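Local atomic coordinates of ATP-dependent DNA helicase PIF1 (PDB entry 7OTJ), a protein that probably couples ATP hydrolysis to 5'-3' unwinding of duplex and G-quadruplex DNA and so helps maintain nuclear and mitochondrial genome stability. Residues V291-C297 with G308-I314; C297-F301 with P423-T427; R191-R197 with S481-R486; K274-L278 with L436-I440; L12-L16 with S37-L42. All blocks are in the same frame, centred on the assembly; numbering follows the deposited sequence.

Interaction 1: V291-C297 with G308-I314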
# COMPACT_ATOMS: atom_id res chain seq x y z
N VAL A 291 4.88 -21.75 -15.52
CA VAL A 291 5.79 -20.96 -16.33
C VAL A 291 5.01 -19.81 -16.95
O VAL A 291 3.96 -20.02 -17.58
CB VAL A 291 6.47 -21.83 -17.40
CG1 VAL A 291 7.45 -20.99 -18.20
CG2 VAL A 291 7.17 -23.01 -16.73
N GLY A 292 5.51 -18.59 -16.76
CA GLY A 292 4.85 -17.40 -17.27
C GLY A 292 3.83 -16.78 -16.34
O GLY A 292 3.24 -15.76 -16.69
N ALA A 293 3.60 -17.37 -15.17
CA ALA A 293 2.63 -16.84 -14.23
C ALA A 293 3.06 -15.47 -13.72
O ALA A 293 4.23 -15.27 -13.36
CB ALA A 293 2.44 -17.81 -13.06
N GLN A 294 2.13 -14.52 -13.72
CA GLN A 294 2.40 -13.21 -13.15
C GLN A 294 2.66 -13.32 -11.65
O GLN A 294 1.94 -14.01 -10.93
CB GLN A 294 1.21 -12.29 -13.42
CG GLN A 294 1.55 -10.81 -13.41
CD GLN A 294 2.32 -10.39 -14.65
OE1 GLN A 294 2.49 -11.17 -15.59
NE2 GLN A 294 2.78 -9.15 -14.65
N VAL A 295 3.68 -12.61 -11.17
CA VAL A 295 4.07 -12.67 -9.76
C VAL A 295 4.50 -11.29 -9.29
O VAL A 295 4.83 -10.40 -10.08
CB VAL A 295 5.23 -13.66 -9.48
CG1 VAL A 295 4.78 -15.10 -9.66
CG2 VAL A 295 6.42 -13.33 -10.36
N MET A 296 4.49 -11.13 -7.97
CA MET A 296 4.93 -9.90 -7.33
C MET A 296 5.87 -10.24 -6.19
O MET A 296 5.55 -11.06 -5.33
CB MET A 296 3.74 -9.09 -6.80
CG MET A 296 4.11 -8.08 -5.74
SD MET A 296 2.72 -7.05 -5.22
CE MET A 296 3.04 -6.90 -3.47
N CYS A 297 7.04 -9.59 -6.18
CA CYS A 297 7.97 -9.75 -5.07
C CYS A 297 7.41 -9.09 -3.81
O CYS A 297 6.83 -8.01 -3.87
CB CYS A 297 9.32 -9.13 -5.44
SG CYS A 297 10.56 -9.25 -4.16
N GLY A 308 6.75 -5.30 -3.78
CA GLY A 308 5.79 -4.80 -4.73
C GLY A 308 6.20 -4.92 -6.18
O GLY A 308 5.34 -4.80 -7.06
N THR A 309 7.48 -5.18 -6.45
CA THR A 309 7.95 -5.28 -7.83
C THR A 309 7.29 -6.44 -8.55
O THR A 309 7.25 -7.57 -8.04
CB THR A 309 9.47 -5.46 -7.85
OG1 THR A 309 10.09 -4.39 -7.12
CG2 THR A 309 9.99 -5.47 -9.28
N LEU A 310 6.77 -6.18 -9.74
CA LEU A 310 6.13 -7.21 -10.54
C LEU A 310 7.17 -7.92 -11.41
O LEU A 310 8.16 -7.33 -11.83
CB LEU A 310 5.03 -6.62 -11.42
CG LEU A 310 3.93 -5.86 -10.67
CD1 LEU A 310 2.90 -5.29 -11.63
CD2 LEU A 310 3.26 -6.77 -9.65
N GLY A 311 6.93 -9.20 -11.66
CA GLY A 311 7.87 -10.02 -12.39
C GLY A 311 7.18 -11.12 -13.15
O GLY A 311 5.95 -11.24 -13.14
N LYS A 312 7.98 -11.96 -13.80
CA LYS A 312 7.47 -13.06 -14.59
C LYS A 312 8.42 -14.24 -14.48
O LYS A 312 9.63 -14.10 -14.68
CB LYS A 312 7.30 -12.65 -16.06
CG LYS A 312 6.98 -13.79 -17.01
CD LYS A 312 6.63 -13.25 -18.39
CE LYS A 312 6.61 -14.35 -19.45
NZ LYS A 312 7.97 -14.84 -19.81
N VAL A 313 7.86 -15.40 -14.14
CA VAL A 313 8.63 -16.62 -13.93
C VAL A 313 8.90 -17.30 -15.27
O VAL A 313 7.99 -17.43 -16.10
CB VAL A 313 7.90 -17.56 -12.97
CG1 VAL A 313 6.43 -17.65 -13.34
CG2 VAL A 313 8.54 -18.94 -12.99
N ILE A 314 10.15 -17.71 -15.49
CA ILE A 314 10.56 -18.30 -16.75
C ILE A 314 10.87 -19.79 -16.62
O ILE A 314 10.57 -20.56 -17.54
CB ILE A 314 11.78 -17.54 -17.31
CG1 ILE A 314 11.64 -16.04 -17.07
CG2 ILE A 314 11.95 -17.83 -18.80
CD1 ILE A 314 12.88 -15.25 -17.40
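M296 and L310 meet side by side on one face of an antiparallel strand pair. They form a non-hydrogen-bonded pair, and M296 CB rests 3.7 Å from L310 CD2. The M296 chain runs on past L310. With CG anti to the backbone N (chi1 160°), its methyl CE reaches the backbone of G308, 3.7 Å from G308 CA. Q294 and K312 lie on the same face. The Q294 chain bends at chi2 (73°), which lays its amide back over the carbonyl of G311. The other face carries V295, whose CG2 comes 3.5 Å from G311 O. V295 and G311 also pair through both amides; G311 N gives a 2.9 Å bond to V295 O. Farther along, C297 N bonds to T309 O at 2.8 Å and G308 N to C297 O at 2.7 Å. At the other end the chain leaves regular strand geometry. There V313 CG1 packs on A293 CB at 4.0 Å, and G292 N bonds to V313 O at 2.8 Å. The two segments lie in the 2B domain, whose family is related to SH3 folds. Strands 404-409 and 435-446 are their sheet neighbours. Backbone bonds set the register; M296 and L310 pack on one face beside Q294 and K312, and V295 lies over the backbone of G311 on the other.

Interaction 2: C297-F301 with P423-T427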
# COMPACT_ATOMS: atom_id res chain seq x y z
N CYS A 297 7.04 -9.59 -6.18
CA CYS A 297 7.97 -9.75 -5.07
C CYS A 297 7.41 -9.09 -3.81
O CYS A 297 6.83 -8.01 -3.87
CB CYS A 297 9.32 -9.13 -5.44
SG CYS A 297 10.56 -9.25 -4.16
N ILE A 298 7.58 -9.75 -2.67
CA ILE A 298 7.01 -9.22 -1.43
C ILE A 298 8.09 -8.97 -0.38
O ILE A 298 7.78 -8.87 0.81
CB ILE A 298 5.91 -10.14 -0.88
CG1 ILE A 298 6.49 -11.51 -0.51
CG2 ILE A 298 4.79 -10.30 -1.90
CD1 ILE A 298 5.49 -12.46 0.11
N LYS A 299 9.35 -8.84 -0.79
CA LYS A 299 10.44 -8.48 0.11
C LYS A 299 11.36 -7.49 -0.58
O LYS A 299 11.56 -7.57 -1.80
CB LYS A 299 11.24 -9.71 0.57
CG LYS A 299 12.37 -9.39 1.53
CD LYS A 299 12.96 -10.64 2.16
CE LYS A 299 11.98 -11.27 3.15
NZ LYS A 299 11.72 -10.45 4.38
N ASN A 300 11.90 -6.54 0.19
CA ASN A 300 12.88 -5.58 -0.32
C ASN A 300 14.26 -6.23 -0.29
O ASN A 300 14.96 -6.21 0.72
CB ASN A 300 12.85 -4.30 0.50
CG ASN A 300 11.50 -3.61 0.48
OD1 ASN A 300 11.26 -2.73 -0.35
ND2 ASN A 300 10.62 -4.01 1.38
N PHE A 301 14.65 -6.85 -1.41
CA PHE A 301 15.98 -7.43 -1.48
C PHE A 301 17.04 -6.38 -1.80
O PHE A 301 17.96 -6.15 -1.01
CB PHE A 301 16.02 -8.54 -2.54
CG PHE A 301 15.32 -9.79 -2.12
CD1 PHE A 301 15.84 -10.59 -1.12
CD2 PHE A 301 14.15 -10.18 -2.74
CE1 PHE A 301 15.20 -11.75 -0.74
CE2 PHE A 301 13.50 -11.35 -2.37
CZ PHE A 301 14.03 -12.13 -1.36
N PRO A 423 14.09 -18.92 -1.00
CA PRO A 423 13.10 -18.79 0.07
C PRO A 423 13.56 -17.83 1.16
O PRO A 423 14.76 -17.67 1.42
CB PRO A 423 12.96 -20.22 0.61
CG PRO A 423 14.25 -20.87 0.27
CD PRO A 423 14.68 -20.27 -1.04
N GLU A 424 12.58 -17.20 1.82
CA GLU A 424 12.82 -16.23 2.87
C GLU A 424 12.03 -16.63 4.11
O GLU A 424 11.12 -17.47 4.04
CB GLU A 424 12.42 -14.82 2.44
CG GLU A 424 13.30 -14.23 1.37
CD GLU A 424 14.74 -14.10 1.84
OE1 GLU A 424 15.64 -14.60 1.13
OE2 GLU A 424 14.96 -13.52 2.92
N GLN A 425 12.38 -16.03 5.24
CA GLN A 425 11.72 -16.32 6.51
C GLN A 425 10.99 -15.08 7.02
O GLN A 425 11.56 -13.99 7.07
CB GLN A 425 12.72 -16.81 7.56
CG GLN A 425 12.07 -17.18 8.89
CD GLN A 425 13.06 -17.43 10.00
OE1 GLN A 425 14.19 -16.93 9.97
NE2 GLN A 425 12.65 -18.20 11.00
N TRP A 426 9.72 -15.26 7.40
CA TRP A 426 8.94 -14.26 8.10
C TRP A 426 8.70 -14.76 9.52
O TRP A 426 8.33 -15.92 9.72
CB TRP A 426 7.60 -14.00 7.40
CG TRP A 426 7.73 -13.32 6.06
CD1 TRP A 426 7.56 -12.00 5.79
CD2 TRP A 426 8.04 -13.95 4.81
NE1 TRP A 426 7.74 -11.76 4.45
CE2 TRP A 426 8.04 -12.94 3.82
CE3 TRP A 426 8.32 -15.27 4.43
CZ2 TRP A 426 8.31 -13.20 2.48
CZ3 TRP A 426 8.59 -15.53 3.09
CH2 TRP A 426 8.58 -14.50 2.14
N THR A 427 8.92 -13.89 10.50
CA THR A 427 8.86 -14.27 11.90
C THR A 427 7.95 -13.32 12.66
O THR A 427 7.97 -12.11 12.43
CB THR A 427 10.25 -14.26 12.55
OG1 THR A 427 10.81 -12.95 12.46
CG2 THR A 427 11.17 -15.26 11.87
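K299 NZ approaches the indole of W426 in an off-centre cation-pi contact, 4.6 Å from the centroid of the five-membered ring. The two side chains slide past each other in opposite directions. K299 CE lies 4.0 Å above the indole plane, toward its rim. The same lysine passes F301 on its way: K299 CG sits over the centre of one face of the F301 ring. The lysine leaves the backbone extended, then bends at chi3 (-70°) and chi4 (-68°), which turns the ammonium toward W426. E424 crosses K299 at about a right angle. The aliphatic part of K299 lies against both E424 CB, 3.6 Å from K299 CE, and E424 OE2, 3.6 Å from K299 CD. The charged ends stand farther apart, with K299 NZ 4.7 Å from E424 OE2. E424 OE1 reaches the edge of the F301 ring, 3.4 Å from CE1. The carboxylate and ring planes are 86° apart. I298 adds an apolar touch, its CD1 3.8 Å from W426 CZ2. P443 of strand 435-446 packs against I298, F301 and W426. The contact joins the loop after strand 294-297 to strand 424-429, within the branched antiparallel sheet to which the SH3-like 2B region contributes strand 294-297.

Interaction 3: R191-R197 with S481-R486. With ALF (tetrafluoroaluminate ion), chain F; ADP (adenosine-5'-diphosphate), chain E; PO4 (phosphate ion), chain Q.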
# COMPACT_ATOMS: atom_id res chain seq x y z
N ARG A 191 -2.07 12.07 -13.82
CA ARG A 191 -2.18 10.67 -14.26
C ARG A 191 -2.99 10.53 -15.54
O ARG A 191 -2.63 9.74 -16.43
CB ARG A 191 -2.78 9.82 -13.14
CG ARG A 191 -2.89 8.35 -13.51
CD ARG A 191 -3.39 7.50 -12.36
NE ARG A 191 -2.49 7.50 -11.21
CZ ARG A 191 -2.86 7.77 -9.96
NH1 ARG A 191 -4.11 8.08 -9.67
NH2 ARG A 191 -1.96 7.72 -8.99
N GLN A 192 -4.10 11.26 -15.67
CA GLN A 192 -4.94 11.19 -16.86
C GLN A 192 -4.88 12.48 -17.68
O GLN A 192 -5.81 12.78 -18.44
CB GLN A 192 -6.38 10.86 -16.48
CG GLN A 192 -6.57 9.60 -15.64
CD GLN A 192 -6.38 9.83 -14.14
OE1 GLN A 192 -6.15 10.95 -13.70
NE2 GLN A 192 -6.48 8.76 -13.36
N LYS A 193 -3.77 13.22 -17.58
CA LYS A 193 -3.72 14.59 -18.10
C LYS A 193 -4.06 14.66 -19.58
O LYS A 193 -4.57 15.69 -20.06
CB LYS A 193 -2.35 15.20 -17.85
CG LYS A 193 -2.27 16.70 -18.13
CD LYS A 193 -0.93 17.27 -17.68
CE LYS A 193 -0.92 18.79 -17.79
NZ LYS A 193 -1.97 19.40 -16.93
N GLY A 194 -3.81 13.59 -20.33
CA GLY A 194 -4.02 13.63 -21.77
C GLY A 194 -5.48 13.67 -22.19
O GLY A 194 -5.78 14.05 -23.32
N ASP A 195 -6.40 13.30 -21.30
CA ASP A 195 -7.79 13.08 -21.67
C ASP A 195 -8.68 13.88 -20.72
O ASP A 195 -9.03 13.40 -19.64
CB ASP A 195 -8.12 11.59 -21.62
CG ASP A 195 -9.52 11.29 -22.10
OD1 ASP A 195 -10.27 12.22 -22.46
OD2 ASP A 195 -9.87 10.09 -22.10
N GLN A 196 -9.06 15.08 -21.14
CA GLN A 196 -9.78 15.97 -20.24
C GLN A 196 -11.15 15.42 -19.88
O GLN A 196 -11.59 15.54 -18.73
CB GLN A 196 -9.90 17.37 -20.85
CG GLN A 196 -10.65 18.35 -19.96
CD GLN A 196 -10.02 18.50 -18.58
OE1 GLN A 196 -8.80 18.55 -18.44
NE2 GLN A 196 -10.86 18.58 -17.55
N ARG A 197 -11.82 14.78 -20.85
CA ARG A 197 -13.12 14.17 -20.57
C ARG A 197 -12.99 13.09 -19.50
O ARG A 197 -13.82 13.01 -18.59
CB ARG A 197 -13.70 13.58 -21.86
CG ARG A 197 -14.95 12.73 -21.66
CD ARG A 197 -16.07 13.57 -21.11
NE ARG A 197 -17.25 12.79 -20.76
CZ ARG A 197 -18.23 13.23 -19.98
NH1 ARG A 197 -18.18 14.43 -19.42
NH2 ARG A 197 -19.29 12.45 -19.77
N SER A 481 -9.81 5.47 -10.99
CA SER A 481 -8.79 6.50 -11.12
C SER A 481 -7.37 5.95 -11.16
O SER A 481 -6.42 6.73 -11.29
CB SER A 481 -8.91 7.52 -9.99
OG SER A 481 -8.92 6.88 -8.73
N ARG A 482 -7.20 4.63 -11.05
CA ARG A 482 -5.89 4.03 -11.23
C ARG A 482 -5.41 4.11 -12.67
O ARG A 482 -4.20 4.05 -12.92
CB ARG A 482 -5.90 2.56 -10.80
CG ARG A 482 -6.34 2.30 -9.36
CD ARG A 482 -5.51 3.09 -8.38
NE ARG A 482 -6.11 4.38 -8.05
CZ ARG A 482 -5.45 5.38 -7.49
NH1 ARG A 482 -4.16 5.29 -7.23
NH2 ARG A 482 -6.10 6.50 -7.20
N ALA A 483 -6.33 4.24 -13.63
CA ALA A 483 -5.98 4.15 -15.04
C ALA A 483 -5.32 5.42 -15.54
O ALA A 483 -5.71 6.54 -15.18
CB ALA A 483 -7.23 3.85 -15.88
N VAL A 484 -4.30 5.24 -16.38
CA VAL A 484 -3.70 6.37 -17.09
C VAL A 484 -4.67 6.92 -18.13
O VAL A 484 -4.86 8.13 -18.25
CB VAL A 484 -2.36 5.94 -17.72
CG1 VAL A 484 -1.83 7.00 -18.68
CG2 VAL A 484 -1.35 5.64 -16.63
N SER A 485 -5.31 6.04 -18.90
CA SER A 485 -6.17 6.47 -19.99
C SER A 485 -7.35 5.53 -20.13
O SER A 485 -7.32 4.38 -19.68
CB SER A 485 -5.42 6.54 -21.31
OG SER A 485 -5.05 5.23 -21.72
N ARG A 486 -8.41 6.03 -20.77
CA ARG A 486 -9.55 5.17 -21.04
C ARG A 486 -9.20 4.06 -22.03
O ARG A 486 -9.75 2.96 -21.94
CB ARG A 486 -10.72 5.99 -21.58
CG ARG A 486 -11.44 6.80 -20.51
CD ARG A 486 -12.60 7.55 -21.10
NE ARG A 486 -12.16 8.67 -21.92
CZ ARG A 486 -12.96 9.47 -22.60
NH1 ARG A 486 -14.27 9.24 -22.68
NH2 ARG A 486 -12.46 10.54 -23.20
AL ALF F . -3.40 8.58 -5.61
F1 ALF F . -2.35 8.45 -4.17
F2 ALF F . -4.43 8.69 -7.06
F3 ALF F . -4.17 10.00 -4.86
F4 ALF F . -2.58 7.20 -6.40
PB ADP E . -1.18 10.92 -6.28
O1B ADP E . -1.80 12.26 -5.94
O2B ADP E . -0.25 10.34 -5.23
O3B ADP E . -2.14 9.92 -6.87
PA ADP E . 1.08 10.32 -7.93
O1A ADP E . 2.26 10.90 -7.19
O2A ADP E . 0.78 8.85 -7.85
O3A ADP E . -0.21 11.22 -7.54
O5' ADP E . 1.20 10.70 -9.48
C5' ADP E . 0.51 9.93 -10.46
C4' ADP E . 1.23 10.08 -11.79
O4' ADP E . 1.40 11.47 -12.08
C3' ADP E . 2.61 9.46 -11.72
O3' ADP E . 2.73 8.50 -12.77
C2' ADP E . 3.59 10.59 -11.95
O2' ADP E . 4.62 10.19 -12.85
C1' ADP E . 2.73 11.70 -12.53
N9 ADP E . 3.18 13.02 -12.03
C8 ADP E . 3.13 13.42 -10.75
N7 ADP E . 3.62 14.69 -10.62
C5 ADP E . 3.99 15.10 -11.85
C6 ADP E . 4.58 16.33 -12.43
N6 ADP E . 4.88 17.40 -11.65
N1 ADP E . 4.81 16.35 -13.76
C2 ADP E . 4.51 15.29 -14.54
N3 ADP E . 3.98 14.15 -14.09
C4 ADP E . 3.70 13.99 -12.77
P PO4 Q . -13.69 10.92 -26.72
O1 PO4 Q . -13.58 11.76 -25.47
O2 PO4 Q . -13.34 9.48 -26.42
O3 PO4 Q . -12.78 11.47 -27.80
O4 PO4 Q . -15.11 10.96 -27.22
O HOH W 1 -4.75 7.13 -4.22
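R191 and R482 converge on the tetrafluoroaluminate in the ATPase cleft between the two RecA-like domains, as in other superfamily 1 helicases. The aluminium sits between ADP O3B and water 1, an arrangement that mimics phosphoryl transfer. Both guanidiniums meet the anion edge-on. R191 NH1 bonds to F2 of the tetrafluoroaluminate at 2.7 Å, and R482 NH1 to its F4 at 2.6 Å. K31 and Q147 also bind the ion. In the second shell, S481 O takes a bond from R191 NH1, which lies above the carbonyl plane. T459 holds R191 NE, and V478 O holds R482 NE. Q192 bends at chi2 (85°) and sends NE2 to A483 O at 3.0 Å. Farther out, D195 precedes helix 196-204 as its N-cap and forms a salt bridge with R486. Carboxylate and guanidinium are nearly coplanar, 29° apart. R486 grips side-on: D195 OD2 accepts from both R486 NE at 2.7 Å and NH2 at 2.8 Å, and NH2 also bonds to D195 OD1 at 2.9 Å.

Interaction 4: K274-L278 with L436-I440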
# COMPACT_ATOMS: atom_id res chain seq x y z
N LYS A 274 -1.25 -19.87 17.03
CA LYS A 274 -0.26 -20.03 15.97
C LYS A 274 -0.90 -20.03 14.59
O LYS A 274 -0.38 -19.42 13.65
CB LYS A 274 0.54 -21.31 16.19
CG LYS A 274 1.81 -21.40 15.35
CD LYS A 274 2.49 -22.74 15.53
CE LYS A 274 1.64 -23.85 14.93
NZ LYS A 274 2.23 -25.18 15.18
N THR A 275 -2.04 -20.70 14.45
CA THR A 275 -2.73 -20.71 13.17
C THR A 275 -3.28 -19.33 12.84
O THR A 275 -3.18 -18.87 11.70
CB THR A 275 -3.85 -21.75 13.18
OG1 THR A 275 -3.28 -23.06 13.19
CG2 THR A 275 -4.74 -21.58 11.97
N GLN A 276 -3.80 -18.63 13.85
CA GLN A 276 -4.40 -17.32 13.59
C GLN A 276 -3.33 -16.28 13.26
O GLN A 276 -3.62 -15.32 12.54
CB GLN A 276 -5.24 -16.89 14.78
CG GLN A 276 -6.43 -17.81 15.04
CD GLN A 276 -7.13 -17.51 16.36
OE1 GLN A 276 -6.53 -16.94 17.27
NE2 GLN A 276 -8.39 -17.91 16.46
N VAL A 277 -2.11 -16.45 13.77
CA VAL A 277 -1.01 -15.57 13.38
C VAL A 277 -0.59 -15.86 11.94
O VAL A 277 -0.39 -14.93 11.14
CB VAL A 277 0.17 -15.71 14.34
CG1 VAL A 277 1.44 -15.16 13.70
CG2 VAL A 277 -0.11 -14.98 15.61
N LEU A 278 -0.43 -17.13 11.60
CA LEU A 278 0.03 -17.47 10.26
C LEU A 278 -0.95 -17.03 9.19
O LEU A 278 -0.53 -16.63 8.10
CB LEU A 278 0.27 -18.98 10.16
CG LEU A 278 1.54 -19.46 10.84
CD1 LEU A 278 1.52 -20.98 10.96
CD2 LEU A 278 2.75 -19.00 10.05
N LEU A 436 8.48 -16.42 17.79
CA LEU A 436 7.31 -17.14 18.28
C LEU A 436 6.62 -17.93 17.18
O LEU A 436 6.10 -19.03 17.44
CB LEU A 436 6.32 -16.15 18.92
CG LEU A 436 6.87 -15.26 20.04
CD1 LEU A 436 5.81 -14.29 20.55
CD2 LEU A 436 7.42 -16.08 21.20
N VAL A 437 6.65 -17.43 15.95
CA VAL A 437 6.09 -18.11 14.79
C VAL A 437 7.03 -17.87 13.62
O VAL A 437 7.57 -16.77 13.47
CB VAL A 437 4.66 -17.61 14.46
CG1 VAL A 437 4.19 -18.22 13.17
CG2 VAL A 437 3.70 -17.95 15.58
N SER A 438 7.26 -18.91 12.82
CA SER A 438 8.12 -18.82 11.64
C SER A 438 7.43 -19.43 10.43
O SER A 438 6.85 -20.51 10.51
CB SER A 438 9.45 -19.52 11.90
OG SER A 438 10.30 -19.43 10.77
N ARG A 439 7.55 -18.74 9.29
CA ARG A 439 7.11 -19.28 8.01
C ARG A 439 8.20 -19.06 6.98
O ARG A 439 8.67 -17.93 6.79
CB ARG A 439 5.81 -18.64 7.51
CG ARG A 439 5.54 -18.95 6.03
CD ARG A 439 4.16 -18.53 5.57
NE ARG A 439 3.12 -19.38 6.14
CZ ARG A 439 1.82 -19.13 6.06
NH1 ARG A 439 1.36 -18.07 5.41
NH2 ARG A 439 0.97 -19.96 6.66
N ILE A 440 8.60 -20.14 6.30
CA ILE A 440 9.61 -20.08 5.26
C ILE A 440 8.91 -20.34 3.94
O ILE A 440 8.24 -21.37 3.77
CB ILE A 440 10.74 -21.10 5.51
CG1 ILE A 440 11.43 -20.79 6.85
CG2 ILE A 440 11.74 -21.07 4.37
CD1 ILE A 440 12.53 -21.76 7.22
O HOH W 2 -1.03 -16.44 5.29
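The guanidinium of R439 has L278 over one face, with L278 CD2 3.9 Å from R439 NE. At its edge, in plane, lies water 2. This water is 2.9 Å from R439 NH1 and also 2.9 Å from L278 O, so it probably bridges the arginine to the helix backbone. L278 CB comes 3.7 Å from R439 NH2. The R439 chain is extended until it bends at chi3 (-70°), which turns the flat group over the leucine. The charge has further partners: D265 forms a salt bridge with NH2, and A283 O accepts from NH1. The contact sets helix 273-279 against one face of the antiparallel sheet, at strand 435-446. The segment axes make an angle of 48°. L436 and V437 form a classic beta bulge opposite T428. V437 points at the helix and spreads its two methyls over different residues. Its CG1 anti to the backbone N (chi1 174°) meets L278 CD2 at 3.5 Å. Its CG2 faces K274 and V277. There K274 CG lies 3.9 Å from V437 CG2, and the lysine chain then leads away. V277 slides past V437 in the opposite direction, with V277 CG1 4.1 Å from V437 CG2.

Interaction 5: L12-L16 with S37-L42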
# COMPACT_ATOMS: atom_id res chain seq x y z
N LEU A 12 6.07 21.78 -0.86
CA LEU A 12 7.42 21.45 -0.41
C LEU A 12 8.02 22.58 0.42
O LEU A 12 8.65 22.34 1.46
CB LEU A 12 8.30 21.14 -1.62
CG LEU A 12 9.79 20.96 -1.35
CD1 LEU A 12 10.03 19.74 -0.47
CD2 LEU A 12 10.55 20.83 -2.65
N LYS A 13 7.82 23.83 -0.02
CA LYS A 13 8.31 24.99 0.72
C LYS A 13 7.72 25.04 2.13
O LYS A 13 8.44 25.32 3.10
CB LYS A 13 7.98 26.27 -0.04
CG LYS A 13 8.30 27.57 0.70
CD LYS A 13 7.81 28.78 -0.09
CE LYS A 13 7.97 30.08 0.69
NZ LYS A 13 9.40 30.40 0.93
N GLN A 14 6.42 24.78 2.25
CA GLN A 14 5.79 24.81 3.57
C GLN A 14 6.30 23.69 4.46
O GLN A 14 6.58 23.91 5.64
CB GLN A 14 4.27 24.72 3.41
CG GLN A 14 3.67 25.78 2.51
CD GLN A 14 3.85 27.16 3.07
OE1 GLN A 14 3.75 27.37 4.28
NE2 GLN A 14 4.13 28.12 2.19
N VAL A 15 6.43 22.48 3.90
CA VAL A 15 6.90 21.35 4.70
C VAL A 15 8.31 21.62 5.22
O VAL A 15 8.60 21.36 6.39
CB VAL A 15 6.83 20.05 3.88
CG1 VAL A 15 7.40 18.90 4.68
CG2 VAL A 15 5.39 19.77 3.48
N LEU A 16 9.19 22.17 4.38
CA LEU A 16 10.55 22.46 4.80
C LEU A 16 10.62 23.59 5.81
O LEU A 16 11.67 23.77 6.45
CB LEU A 16 11.42 22.79 3.59
CG LEU A 16 11.61 21.69 2.55
CD1 LEU A 16 12.52 22.18 1.43
CD2 LEU A 16 12.17 20.42 3.17
N SER A 37 10.01 13.88 -3.06
CA SER A 37 10.91 15.03 -3.01
C SER A 37 10.98 15.60 -1.60
O SER A 37 12.06 16.01 -1.15
CB SER A 37 10.46 16.10 -4.00
OG SER A 37 10.70 15.68 -5.33
N ILE A 38 9.84 15.68 -0.91
CA ILE A 38 9.83 16.10 0.49
C ILE A 38 10.79 15.24 1.30
O ILE A 38 11.58 15.75 2.11
CB ILE A 38 8.40 16.04 1.05
CG1 ILE A 38 7.51 17.06 0.35
CG2 ILE A 38 8.43 16.29 2.55
CD1 ILE A 38 6.05 16.95 0.72
N ILE A 39 10.72 13.92 1.11
CA ILE A 39 11.58 12.99 1.85
C ILE A 39 13.05 13.29 1.60
O ILE A 39 13.86 13.41 2.53
CB ILE A 39 11.22 11.54 1.50
CG1 ILE A 39 9.81 11.20 1.98
CG2 ILE A 39 12.22 10.56 2.08
CD1 ILE A 39 9.25 9.93 1.38
N LYS A 40 13.43 13.39 0.32
CA LYS A 40 14.83 13.64 -0.03
C LYS A 40 15.34 14.93 0.61
O LYS A 40 16.43 14.95 1.20
CB LYS A 40 14.97 13.70 -1.55
CG LYS A 40 16.39 13.56 -2.06
CD LYS A 40 16.42 13.63 -3.57
CE LYS A 40 17.80 13.30 -4.09
NZ LYS A 40 18.15 11.89 -3.81
N SER A 41 14.57 16.01 0.51
CA SER A 41 14.98 17.28 1.09
C SER A 41 15.03 17.21 2.61
O SER A 41 16.01 17.62 3.23
CB SER A 41 14.04 18.40 0.64
OG SER A 41 14.19 18.68 -0.75
N LEU A 42 13.96 16.70 3.23
CA LEU A 42 13.92 16.61 4.68
C LEU A 42 15.02 15.72 5.24
O LEU A 42 15.39 15.88 6.41
CB LEU A 42 12.55 16.10 5.15
CG LEU A 42 11.40 17.11 5.20
CD1 LEU A 42 10.14 16.46 5.75
CD2 LEU A 42 11.78 18.30 6.05
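Two helices of the N-terminal RecA-like ATPase domain pack together here: L12, V15 and L16 of helix 6-16 meet I38, S41 and L42 of helix 31-45. Helix 31-45 follows the P-loop, whose residues bind ADP. The segment axes come within 10.3 Å and run in roughly the same direction, 37° apart. V15 points into the groove between I38 and L42. Its CG1, anti to the backbone N (chi1 176°), lies 3.5 Å from I38 CG2 and 3.8 Å from L42 CD1. V15 crosses both partners at about a right angle. L12 slides past I38 in the opposite direction. The L12 branch bends at chi2 (64°), which brings CD1 to 3.8 Å from both I38 CG1 and I38 CA. The contact is apolar, and S41 joins it through its carbon. S41 OG makes a weak bond back to S37 O in its own helix. Beneath the helices is the parallel sheet: L21 touches V15, Y23 touches I38, and V50 and V103 touch L42. At the surface end, L16 lays one methyl against two residues, with L16 CD2 3.7 Å from S41 CB and 3.6 Å from L42 CD2.

Overall arrangement
Along the chain interaction 5 closes first, within the N-terminal RecA-like domain. Interaction 3 then closes a long loop that encloses interactions 1, 2 and 4. Those three reach one branched antiparallel sheet. Interactions 1 and 2 share C297, and the centres of interactions 2 and 4 are about 15 Å apart, as are those of 1 and 2. Interactions 2 and 4 touch directly through neighbouring strands 424-429 and 435-446. Interactions 3 and 4 are the most distant, about 42 Å between centres, on opposite sides of the chain's centre. The ATPase cleft thus joins residues far apart in sequence, while the region inserted between them in sequence, which includes the 2B domain, forms a separate body.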